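PDB 1ZCH: FMN reductase [NAD(P)H] from Bacillus subtilis, which catalyses NAD(P)H-dependent flavin reduction as an FMN-containing homodimer and also reduces nitroaromatic compounds, quinones, chromates and azo dyes. Local coordinates for residues A123-S127 / L128-T132; E25-D28 / Q29-E32; P234-R237 / E238-K242; E144-L148 / L149-K153. All blocks are in the same frame, centred on the assembly; numbering follows the deposited sequence. Where two conformers were deposited one is given.

How the contacts relate
Along the chain the order is contact 2, contact 1, contact 4, contact 3, and all four touch the second subunit of the homodimer. Contacts 1 and 2, with centres 11 Å apart, pack helix 24-36 against the end of helix 104-127: I30 CD1 lies 3.6 Å from A125 CB. Contact 1 then passes into strand 131-135, an outermost strand of the four-stranded antiparallel sheet. Contact 4 ends helix 142-148 before strand 155-164, the neighbour of strand 131-135. Contact 3 forms the late helix 236-242, its centre 14 Å from that of contact 4. Contacts 1 and 3 lie on opposite sides of the chain's centre, with centres 33 Å apart, spreading the dimer contacts across the fold.

Contact 1: residues A123-S127 / L128-T132; sequences AAAES and LGLGT
L128 N bonds to A125 O at 3.0 Å, arriving above the carbonyl plane, while its CB and CG lie against the carbonyl oxygens of A125 and A124. Beside it, S127 OG turns back to A124 O at 2.6 Å and is also bonded by N2 of the second subunit. G129 then swings the chain out of helical geometry with a phi of 94°, and its N bonds to E126 O at 3.1 Å. L130 N completes the Schellman motif that ends helix 104-127 by reaching A125 O at 3.2 Å, from the opposite face of that carbonyl to L128 N, so one oxygen takes two donors. L130 O accepts a CA-H...O contact from E126 CA at 3.4 Å, and a water links it to E126 O. G131 carries the chain into strand 131-135, where T132 crosses the E126 side chain at about a right angle. OG1 of T132, set between the backbone N and the carbonyl carbon (chi1 76°), donates to the anti side of E126 OE2 at 2.9 Å, somewhat out of the carboxylate plane, and CG2 meets A125 CB at 3.7 Å. A second water joins OE2 to T132 N; OE1 of the same carboxylate bonds to ND1 of the FMN-binding H11.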
loop_
_atom_site.group_PDB
_atom_site.type_symbol
_atom_site.label_atom_id
_atom_site.label_comp_id
_atom_site.label_asym_id
_atom_site.label_seq_id
_atom_site.Cartn_x
_atom_site.Cartn_y
_atom_site.Cartn_z
ATOM N N ALA A 123 5.240 10.367 -1.864
ATOM C CA ALA A 123 5.981 11.175 -0.903
ATOM C C ALA A 123 7.275 11.721 -1.509
ATOM O O ALA A 123 7.599 12.901 -1.361
ATOM C CB ALA A 123 6.294 10.346 0.334
ATOM N N ALA A 124 8.011 10.857 -2.199
ATOM C CA ALA A 124 9.272 11.252 -2.820
ATOM C C ALA A 124 9.087 12.314 -3.901
ATOM O O ALA A 124 9.751 13.357 -3.888
ATOM C CB ALA A 124 9.966 10.022 -3.417
ATOM N N ALA A 125 8.181 12.046 -4.835
ATOM C CA ALA A 125 7.920 12.964 -5.938
ATOM C C ALA A 125 7.499 14.347 -5.455
ATOM O O ALA A 125 8.019 15.366 -5.919
ATOM C CB ALA A 125 6.841 12.382 -6.852
ATOM N N GLU A 126 6.555 14.389 -4.523
ATOM C CA GLU A 126 6.077 15.670 -4.026
ATOM C C GLU A 126 7.144 16.448 -3.259
ATOM O O GLU A 126 7.119 17.680 -3.247
ATOM C CB GLU A 126 4.802 15.448 -3.200
ATOM C CG GLU A 126 3.705 14.852 -4.081
ATOM C CD GLU A 126 2.382 14.603 -3.384
ATOM O OE1 GLU A 126 2.286 14.773 -2.152
ATOM O OE2 GLU A 126 1.429 14.222 -4.094
ATOM N N SER A 127 8.099 15.746 -2.654
ATOM C CA SER A 127 9.172 16.422 -1.923
ATOM C C SER A 127 10.083 17.151 -2.918
ATOM O O SER A 127 10.808 18.077 -2.553
ATOM C CB SER A 127 10.002 15.420 -1.111
ATOM O OG SER A 127 10.903 14.687 -1.932
ATOM N N LEU A 128 10.036 16.726 -4.176
ATOM C CA LEU A 128 10.846 17.332 -5.225
ATOM C C LEU A 128 10.131 18.505 -5.901
ATOM O O LEU A 128 10.682 19.144 -6.800
ATOM C CB LEU A 128 11.214 16.275 -6.269
ATOM C CG LEU A 128 12.085 15.122 -5.750
ATOM C CD1 LEU A 128 12.147 14.012 -6.785
ATOM C CD2 LEU A 128 13.484 15.636 -5.427
ATOM N N GLY A 129 8.907 18.785 -5.468
ATOM C CA GLY A 129 8.149 19.879 -6.049
ATOM C C GLY A 129 7.233 19.419 -7.167
ATOM O O GLY A 129 6.568 20.230 -7.815
ATOM N N LEU A 130 7.191 18.111 -7.392
ATOM C CA LEU A 130 6.352 17.547 -8.442
ATOM C C LEU A 130 4.933 17.285 -7.957
ATOM O O LEU A 130 4.695 17.091 -6.765
ATOM C CB LEU A 130 6.961 16.236 -8.953
ATOM C CG LEU A 130 8.348 16.354 -9.591
ATOM C CD1 LEU A 130 8.973 14.981 -9.713
ATOM C CD2 LEU A 130 8.229 17.032 -10.954
ATOM N N GLY A 131 3.993 17.288 -8.893
ATOM C CA GLY A 131 2.611 17.016 -8.548
ATOM C C GLY A 131 2.327 15.584 -8.943
ATOM O O GLY A 131 2.983 15.051 -9.841
ATOM N N THR A 132 1.376 14.946 -8.265
ATOM C CA THR A 132 1.023 13.567 -8.584
ATOM C C THR A 132 -0.460 13.304 -8.345
ATOM O O THR A 132 -1.150 14.084 -7.679
ATOM C CB THR A 132 1.790 12.534 -7.703
ATOM O OG1 THR A 132 1.214 12.507 -6.388
ATOM C CG2 THR A 132 3.276 12.891 -7.590
HETATM O O HOH W 1 0.692 16.163 -5.744
HETATM O O HOH W 2 4.949 19.184 -4.569
#

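Contact 2: residues E25-D28 / Q29-E32; sequences EQLD and QIIE
Q29 N bonds to E25 O at 3.1 Å and opens a run of backbone hydrogen bonds four residues apart: I30 N to Q26 O, I31 N to L27 O at 2.9 Å, and E32 N to D28 O at 2.8 Å. The polar side chains add less. Q29 NE2 curls back to E25 O in a weak bond of 3.5 Å; with CG beside the backbone N (chi1 -68°) and the chain extended beyond it, the amide runs back along the helix, and Q29 CG lies 3.3 Å from E25 O. The same NE2 comes to 4.0 Å from E25 CG. A leucine here would probably cost E25 O this second, weak donor and leave the E25 side chain without an amide alongside its CG. D28 OD1 takes a bond from Q24. Among apolar side chains the approach is loose, L27 CD2 and I30 CD1 coming to 4.5 Å. L27 packs on V22 and Q52, whereas Q29, I31 and E32 pack on I5, N182 and T9 of the second subunit. The whole is regular alpha-helix, amphipathic, in helix 24-36 between helix 104-127 and the other subunit.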
loop_
_atom_site.group_PDB
_atom_site.type_symbol
_atom_site.label_atom_id
_atom_site.label_comp_id
_atom_site.label_asym_id
_atom_site.label_seq_id
_atom_site.Cartn_x
_atom_site.Cartn_y
_atom_site.Cartn_z
ATOM N N GLU A 25 16.971 12.237 -13.428
ATOM C CA GLU A 25 17.573 12.176 -12.103
ATOM C C GLU A 25 16.513 12.144 -11.011
ATOM O O GLU A 25 16.678 11.452 -10.006
ATOM C CB GLU A 25 18.495 13.373 -11.879
ATOM C CG GLU A 25 19.410 13.216 -10.677
ATOM C CD GLU A 25 20.338 14.402 -10.490
ATOM O OE1 GLU A 25 20.743 15.005 -11.505
ATOM O OE2 GLU A 25 20.674 14.721 -9.330
ATOM N N GLN A 26 15.433 12.897 -11.201
ATOM C CA GLN A 26 14.364 12.926 -10.208
ATOM C C GLN A 26 13.628 11.590 -10.211
ATOM O O GLN A 26 13.281 11.065 -9.153
ATOM C CB GLN A 26 13.393 14.078 -10.489
ATOM C CG GLN A 26 14.037 15.460 -10.360
ATOM C CD GLN A 26 13.031 16.591 -10.483
ATOM O OE1 GLN A 26 12.214 16.614 -11.401
ATOM N NE2 GLN A 26 13.093 17.540 -9.558
ATOM N N LEU A 27 13.391 11.041 -11.399
ATOM C CA LEU A 27 12.723 9.753 -11.497
ATOM C C LEU A 27 13.573 8.691 -10.801
ATOM O O LEU A 27 13.043 7.808 -10.127
ATOM C CB LEU A 27 12.493 9.377 -12.966
ATOM C CG LEU A 27 11.438 10.208 -13.705
ATOM C CD1 LEU A 27 11.323 9.741 -15.155
ATOM C CD2 LEU A 27 10.095 10.069 -12.995
ATOM N N ASP A 28 14.893 8.778 -10.952
ATOM C CA ASP A 28 15.777 7.809 -10.306
ATOM C C ASP A 28 15.635 7.878 -8.790
ATOM O O ASP A 28 15.605 6.852 -8.113
ATOM C CB ASP A 28 17.247 8.056 -10.670
ATOM C CG ASP A 28 17.558 7.749 -12.123
ATOM O OD1 ASP A 28 16.906 6.855 -12.704
ATOM O OD2 ASP A 28 18.473 8.391 -12.678
ATOM N N GLN A 29 15.558 9.094 -8.256
ATOM C CA GLN A 29 15.423 9.279 -6.814
ATOM C C GLN A 29 14.100 8.708 -6.312
ATOM O O GLN A 29 14.045 8.079 -5.257
ATOM C CB GLN A 29 15.510 10.765 -6.459
ATOM C CG GLN A 29 16.884 11.371 -6.684
ATOM C CD GLN A 29 16.920 12.853 -6.374
ATOM O OE1 GLN A 29 16.694 13.270 -5.238
ATOM N NE2 GLN A 29 17.203 13.658 -7.387
ATOM N N ILE A 30 13.038 8.943 -7.072
ATOM C CA ILE A 30 11.717 8.445 -6.714
ATOM C C ILE A 30 11.753 6.916 -6.694
ATOM O O ILE A 30 11.241 6.283 -5.770
ATOM C CB ILE A 30 10.662 8.947 -7.729
ATOM C CG1 ILE A 30 10.512 10.469 -7.594
ATOM C CG2 ILE A 30 9.328 8.227 -7.518
ATOM C CD1 ILE A 30 9.677 11.106 -8.684
ATOM N N ILE A 31 12.378 6.327 -7.709
ATOM C CA ILE A 31 12.482 4.874 -7.789
ATOM C C ILE A 31 13.354 4.318 -6.666
ATOM O O ILE A 31 13.045 3.266 -6.096
ATOM C CB ILE A 31 13.047 4.432 -9.158
ATOM C CG1 ILE A 31 12.063 4.823 -10.268
ATOM C CG2 ILE A 31 13.304 2.932 -9.165
ATOM C CD1 ILE A 31 10.674 4.208 -10.121
ATOM N N GLU A 32 14.434 5.023 -6.334
ATOM C CA GLU A 32 15.313 4.564 -5.263
ATOM C C GLU A 32 14.535 4.549 -3.956
ATOM O O GLU A 32 14.692 3.647 -3.138
ATOM C CB GLU A 32 16.512 5.509 -5.114
ATOM C CG GLU A 32 17.494 5.497 -6.273
ATOM C CD GLU A 32 18.560 6.571 -6.135
ATOM O OE1 GLU A 32 19.169 6.667 -5.048
ATOM O OE2 GLU A 32 18.790 7.319 -7.110
#

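Contact 3: residues P234-R237 / E238-K242; sequences PHIR and EMLEK
The shortest direct bond between the two segments runs from E241 N to R237 O, 2.9 Å long, with E241 CG lying against the same oxygen at 3.0 Å. The side chains of this pair meet as well. R237 CG is anti to the backbone N (chi1 177°) and the chain is extended as far as NE, which points its N-H at E241 OE2 in a weak bond of 3.3 Å, part of a salt bridge. The carboxylate oxygen lies at the guanidinium edge, near its plane, although the two flat groups are turned 61° apart. A methionine in place of R237 would probably leave the E241 carboxylate without this positive mate and free to turn. The two segments take in all of helix 236-242, with H235 at its N-cap: H235 O accepts M239 N at 3.0 Å, while NE2 of its ring is hydrogen-bonded to R139 O. Two N-H groups of the first turn find acceptors outside the helix. A water sits between E238 N and P234 O, and R237 N donates to E248 of the second subunit, whose negative charge the helix start would probably favour. L240 N bonds to I236 O; on the buried side I236 CG2 meets L240 CD1 at 3.8 Å, the two side chains crossing at a slant. M239 and L240 pack on F156 of strand 155-164, and L240 also on L104 of the second subunit.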
loop_
_atom_site.group_PDB
_atom_site.type_symbol
_atom_site.label_atom_id
_atom_site.label_comp_id
_atom_site.label_asym_id
_atom_site.label_seq_id
_atom_site.Cartn_x
_atom_site.Cartn_y
_atom_site.Cartn_z
ATOM N N PRO A 234 -16.671 -5.678 -11.704
ATOM C CA PRO A 234 -17.018 -7.068 -11.392
ATOM C C PRO A 234 -16.125 -8.112 -12.058
ATOM O O PRO A 234 -16.328 -9.316 -11.887
ATOM C CB PRO A 234 -18.463 -7.161 -11.865
ATOM C CG PRO A 234 -18.433 -6.323 -13.108
ATOM C CD PRO A 234 -17.625 -5.104 -12.673
ATOM N N HIS A 235 -15.128 -7.642 -12.798
ATOM C CA HIS A 235 -14.207 -8.510 -13.527
ATOM C C HIS A 235 -12.857 -8.726 -12.840
ATOM O O HIS A 235 -11.941 -9.285 -13.446
ATOM C CB HIS A 235 -13.936 -7.905 -14.899
ATOM C CG HIS A 235 -13.373 -6.519 -14.829
ATOM N ND1 HIS A 235 -14.167 -5.403 -14.679
ATOM C CD2 HIS A 235 -12.092 -6.078 -14.797
ATOM C CE1 HIS A 235 -13.400 -4.334 -14.555
ATOM N NE2 HIS A 235 -12.137 -4.716 -14.622
ATOM N N ILE A 236 -12.718 -8.291 -11.592
ATOM C CA ILE A 236 -11.438 -8.441 -10.907
ATOM C C ILE A 236 -10.985 -9.884 -10.709
ATOM O O ILE A 236 -9.835 -10.217 -11.002
ATOM C CB ILE A 236 -11.441 -7.719 -9.537
ATOM C CG1 ILE A 236 -11.624 -6.214 -9.751
ATOM C CG2 ILE A 236 -10.123 -7.980 -8.798
ATOM C CD1 ILE A 236 -10.566 -5.584 -10.654
ATOM N N ARG A 237 -11.869 -10.742 -10.208
ATOM C CA ARG A 237 -11.490 -12.132 -9.999
ATOM C C ARG A 237 -11.028 -12.742 -11.320
ATOM O O ARG A 237 -10.042 -13.481 -11.366
ATOM C CB ARG A 237 -12.663 -12.946 -9.448
ATOM C CG ARG A 237 -12.321 -14.419 -9.293
ATOM C CD ARG A 237 -13.491 -15.232 -8.783
ATOM N NE ARG A 237 -13.115 -16.631 -8.590
ATOM C CZ ARG A 237 -13.909 -17.553 -8.060
ATOM N NH1 ARG A 237 -15.134 -17.229 -7.666
ATOM N NH2 ARG A 237 -13.475 -18.798 -7.910
ATOM N N GLU A 238 -11.750 -12.432 -12.391
ATOM C CA GLU A 238 -11.410 -12.941 -13.714
ATOM C C GLU A 238 -10.002 -12.502 -14.125
ATOM O O GLU A 238 -9.218 -13.314 -14.615
ATOM C CB GLU A 238 -12.431 -12.452 -14.744
ATOM C CG GLU A 238 -12.112 -12.861 -16.172
ATOM C CD GLU A 238 -13.253 -12.563 -17.126
ATOM O OE1 GLU A 238 -13.715 -11.402 -17.162
ATOM O OE2 GLU A 238 -13.685 -13.492 -17.843
ATOM N N MET A 239 -9.692 -11.222 -13.928
ATOM C CA MET A 239 -8.370 -10.682 -14.262
ATOM C C MET A 239 -7.297 -11.451 -13.508
ATOM O O MET A 239 -6.314 -11.915 -14.090
ATOM C CB MET A 239 -8.259 -9.199 -13.870
ATOM C CG MET A 239 -6.803 -8.689 -13.825
ATOM S SD MET A 239 -6.554 -7.068 -13.032
ATOM C CE MET A 239 -6.460 -7.544 -11.311
ATOM N N LEU A 240 -7.494 -11.566 -12.199
ATOM C CA LEU A 240 -6.549 -12.262 -11.337
ATOM C C LEU A 240 -6.305 -13.700 -11.781
ATOM O O LEU A 240 -5.157 -14.139 -11.869
ATOM C CB LEU A 240 -7.049 -12.231 -9.890
ATOM C CG LEU A 240 -7.069 -10.830 -9.263
ATOM C CD1 LEU A 240 -7.787 -10.856 -7.915
ATOM C CD2 LEU A 240 -5.633 -10.333 -9.103
ATOM N N GLU A 241 -7.377 -14.432 -12.071
ATOM C CA GLU A 241 -7.240 -15.818 -12.500
ATOM C C GLU A 241 -6.501 -15.915 -13.829
ATOM O O GLU A 241 -5.666 -16.801 -14.023
ATOM C CB GLU A 241 -8.615 -16.477 -12.624
ATOM C CG GLU A 241 -9.419 -16.453 -11.341
ATOM C CD GLU A 241 -10.696 -17.271 -11.430
ATOM O OE1 GLU A 241 -11.485 -17.055 -12.377
ATOM O OE2 GLU A 241 -10.909 -18.128 -10.547
ATOM N N LYS A 242 -6.810 -14.998 -14.740
ATOM C CA LYS A 242 -6.177 -14.979 -16.050
ATOM C C LYS A 242 -4.682 -14.718 -15.909
ATOM O O LYS A 242 -3.889 -15.124 -16.760
ATOM C CB LYS A 242 -6.824 -13.893 -16.909
ATOM C CG LYS A 242 -6.422 -13.909 -18.371
ATOM C CD LYS A 242 -7.240 -12.897 -19.161
ATOM C CE LYS A 242 -8.736 -13.195 -19.075
ATOM N NZ LYS A 242 -9.563 -12.143 -19.732
HETATM O O HOH W 3 -14.568 -11.535 -12.161
#

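Contact 4: residues E144-L148 / L149-K153; sequences ELIEL and LELPK. With CA (calcium ion), chain C.
E150, just past the helix end, binds a calcium ion through OE1 at 2.2 Å; OE2 stays 4.0 Å from the metal, so the carboxylate binds with one oxygen. Two waters, at 2.4 and 2.5 Å from the calcium, and OD1 of N189 of the second subunit are further ligands. The E150 chain is extended beyond CG, carrying the carboxylate well clear of the backbone. Behind it, a Schellman motif fixes the root of that side chain: E150 takes a positive phi of 59° as helix 142-148 ends, L151 N bonds to I146 O at 2.9 Å, and E150 N makes a weak bond to E147 O. L149 N still follows the helical pattern, bonding to L145 O. A water bonded to L151 O and weakly to I146 O fills in beside the turn. Further out, leucines and an isoleucine hold the turn against the protein. L151 CD1 meets I146 CG1 at 4.0 Å, the side chains crossing nearly at right angles, and L149 CD1 meets L145 CD1 at 3.8 Å. L145 and L149 both pack on L78 of strand 75-82, and L151 on Y187 of the second subunit. The ligands identified are all oxygens, as calcium prefers, and the one carboxylate among them would offset only part of the ion's charge; the ion ties one subunit's helix-end turn to the other subunit.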
loop_
_atom_site.group_PDB
_atom_site.type_symbol
_atom_site.label_atom_id
_atom_site.label_comp_id
_atom_site.label_asym_id
_atom_site.label_seq_id
_atom_site.Cartn_x
_atom_site.Cartn_y
_atom_site.Cartn_z
ATOM N N GLU A 144 -6.512 -5.219 -21.721
ATOM C CA GLU A 144 -5.916 -4.369 -22.750
ATOM C C GLU A 144 -4.589 -3.794 -22.265
ATOM O O GLU A 144 -3.611 -3.735 -23.013
ATOM C CB GLU A 144 -6.843 -3.199 -23.102
ATOM C CG GLU A 144 -8.155 -3.561 -23.790
ATOM C CD GLU A 144 -9.106 -4.341 -22.901
ATOM O OE1 GLU A 144 -9.039 -4.186 -21.661
ATOM O OE2 GLU A 144 -9.936 -5.100 -23.451
ATOM N N LEU A 145 -4.569 -3.355 -21.010
ATOM C CA LEU A 145 -3.373 -2.765 -20.423
ATOM C C LEU A 145 -2.278 -3.817 -20.287
ATOM O O LEU A 145 -1.106 -3.546 -20.549
ATOM C CB LEU A 145 -3.702 -2.165 -19.052
ATOM C CG LEU A 145 -2.595 -1.364 -18.358
ATOM C CD1 LEU A 145 -2.196 -0.166 -19.217
ATOM C CD2 LEU A 145 -3.088 -0.896 -16.995
ATOM N N ILE A 146 -2.673 -5.017 -19.876
ATOM C CA ILE A 146 -1.743 -6.130 -19.712
ATOM C C ILE A 146 -1.061 -6.435 -21.046
ATOM O O ILE A 146 0.151 -6.647 -21.104
ATOM C CB ILE A 146 -2.490 -7.385 -19.205
ATOM C CG1 ILE A 146 -2.783 -7.238 -17.708
ATOM C CG2 ILE A 146 -1.686 -8.642 -19.495
ATOM C CD1 ILE A 146 -3.770 -8.247 -17.167
ATOM N N GLU A 147 -1.848 -6.441 -22.118
ATOM C CA GLU A 147 -1.325 -6.718 -23.452
ATOM C C GLU A 147 -0.443 -5.583 -23.956
ATOM O O GLU A 147 0.620 -5.818 -24.532
ATOM C CB GLU A 147 -2.478 -6.948 -24.431
ATOM C CG GLU A 147 -3.327 -8.147 -24.063
ATOM C CD GLU A 147 -2.510 -9.423 -24.001
ATOM O OE1 GLU A 147 -2.840 -10.308 -23.184
ATOM O OE2 GLU A 147 -1.539 -9.543 -24.778
ATOM N N LEU A 148 -0.888 -4.351 -23.733
ATOM C CA LEU A 148 -0.149 -3.177 -24.178
ATOM C C LEU A 148 1.246 -3.081 -23.571
ATOM O O LEU A 148 2.217 -2.775 -24.264
ATOM C CB LEU A 148 -0.933 -1.904 -23.839
ATOM C CG LEU A 148 -0.283 -0.571 -24.222
ATOM C CD1 LEU A 148 -0.170 -0.461 -25.740
ATOM C CD2 LEU A 148 -1.115 0.576 -23.670
ATOM N N LEU A 149 1.345 -3.348 -22.275
ATOM C CA LEU A 149 2.619 -3.248 -21.575
ATOM C C LEU A 149 3.358 -4.573 -21.420
ATOM O O LEU A 149 4.390 -4.642 -20.748
ATOM C CB LEU A 149 2.393 -2.600 -20.208
ATOM C CG LEU A 149 1.725 -1.221 -20.301
ATOM C CD1 LEU A 149 1.593 -0.604 -18.912
ATOM C CD2 LEU A 149 2.551 -0.317 -21.211
ATOM N N GLU A 150 2.825 -5.617 -22.047
ATOM C CA GLU A 150 3.434 -6.939 -22.009
ATOM C C GLU A 150 3.592 -7.512 -20.605
ATOM O O GLU A 150 4.611 -8.129 -20.294
ATOM C CB GLU A 150 4.797 -6.900 -22.709
ATOM C CG GLU A 150 4.711 -6.606 -24.204
ATOM C CD GLU A 150 6.075 -6.462 -24.858
ATOM O OE1 GLU A 150 6.947 -7.321 -24.616
ATOM O OE2 GLU A 150 6.273 -5.495 -25.626
ATOM N N LEU A 151 2.589 -7.311 -19.758
ATOM C CA LEU A 151 2.651 -7.845 -18.402
ATOM C C LEU A 151 2.467 -9.353 -18.516
ATOM O O LEU A 151 1.476 -9.828 -19.073
ATOM C CB LEU A 151 1.551 -7.234 -17.529
ATOM C CG LEU A 151 1.496 -5.700 -17.522
ATOM C CD1 LEU A 151 0.424 -5.231 -16.540
ATOM C CD2 LEU A 151 2.859 -5.133 -17.148
ATOM N N PRO A 152 3.428 -10.130 -17.997
ATOM C CA PRO A 152 3.340 -11.589 -18.067
ATOM C C PRO A 152 2.464 -12.188 -16.976
ATOM O O PRO A 152 1.916 -11.477 -16.133
ATOM C CB PRO A 152 4.795 -12.013 -17.918
ATOM C CG PRO A 152 5.272 -11.044 -16.859
ATOM C CD PRO A 152 4.679 -9.712 -17.332
ATOM N N LYS A 153 2.330 -13.508 -17.003
ATOM C CA LYS A 153 1.553 -14.203 -15.988
ATOM C C LYS A 153 2.175 -13.868 -14.625
ATOM O O LYS A 153 3.390 -13.676 -14.525
ATOM C CB LYS A 153 1.605 -15.712 -16.250
ATOM C CG LYS A 153 0.791 -16.568 -15.297
ATOM C CD LYS A 153 0.842 -18.026 -15.737
ATOM C CE LYS A 153 0.063 -18.935 -14.805
ATOM N NZ LYS A 153 0.111 -20.347 -15.291
HETATM CA CA CA C . 9.048 -8.035 -24.299
HETATM O O HOH W 4 1.051 -9.798 -21.774
HETATM O O HOH W 5 8.391 -8.472 -21.997
HETATM O O HOH W 6 9.614 -5.821 -23.196
#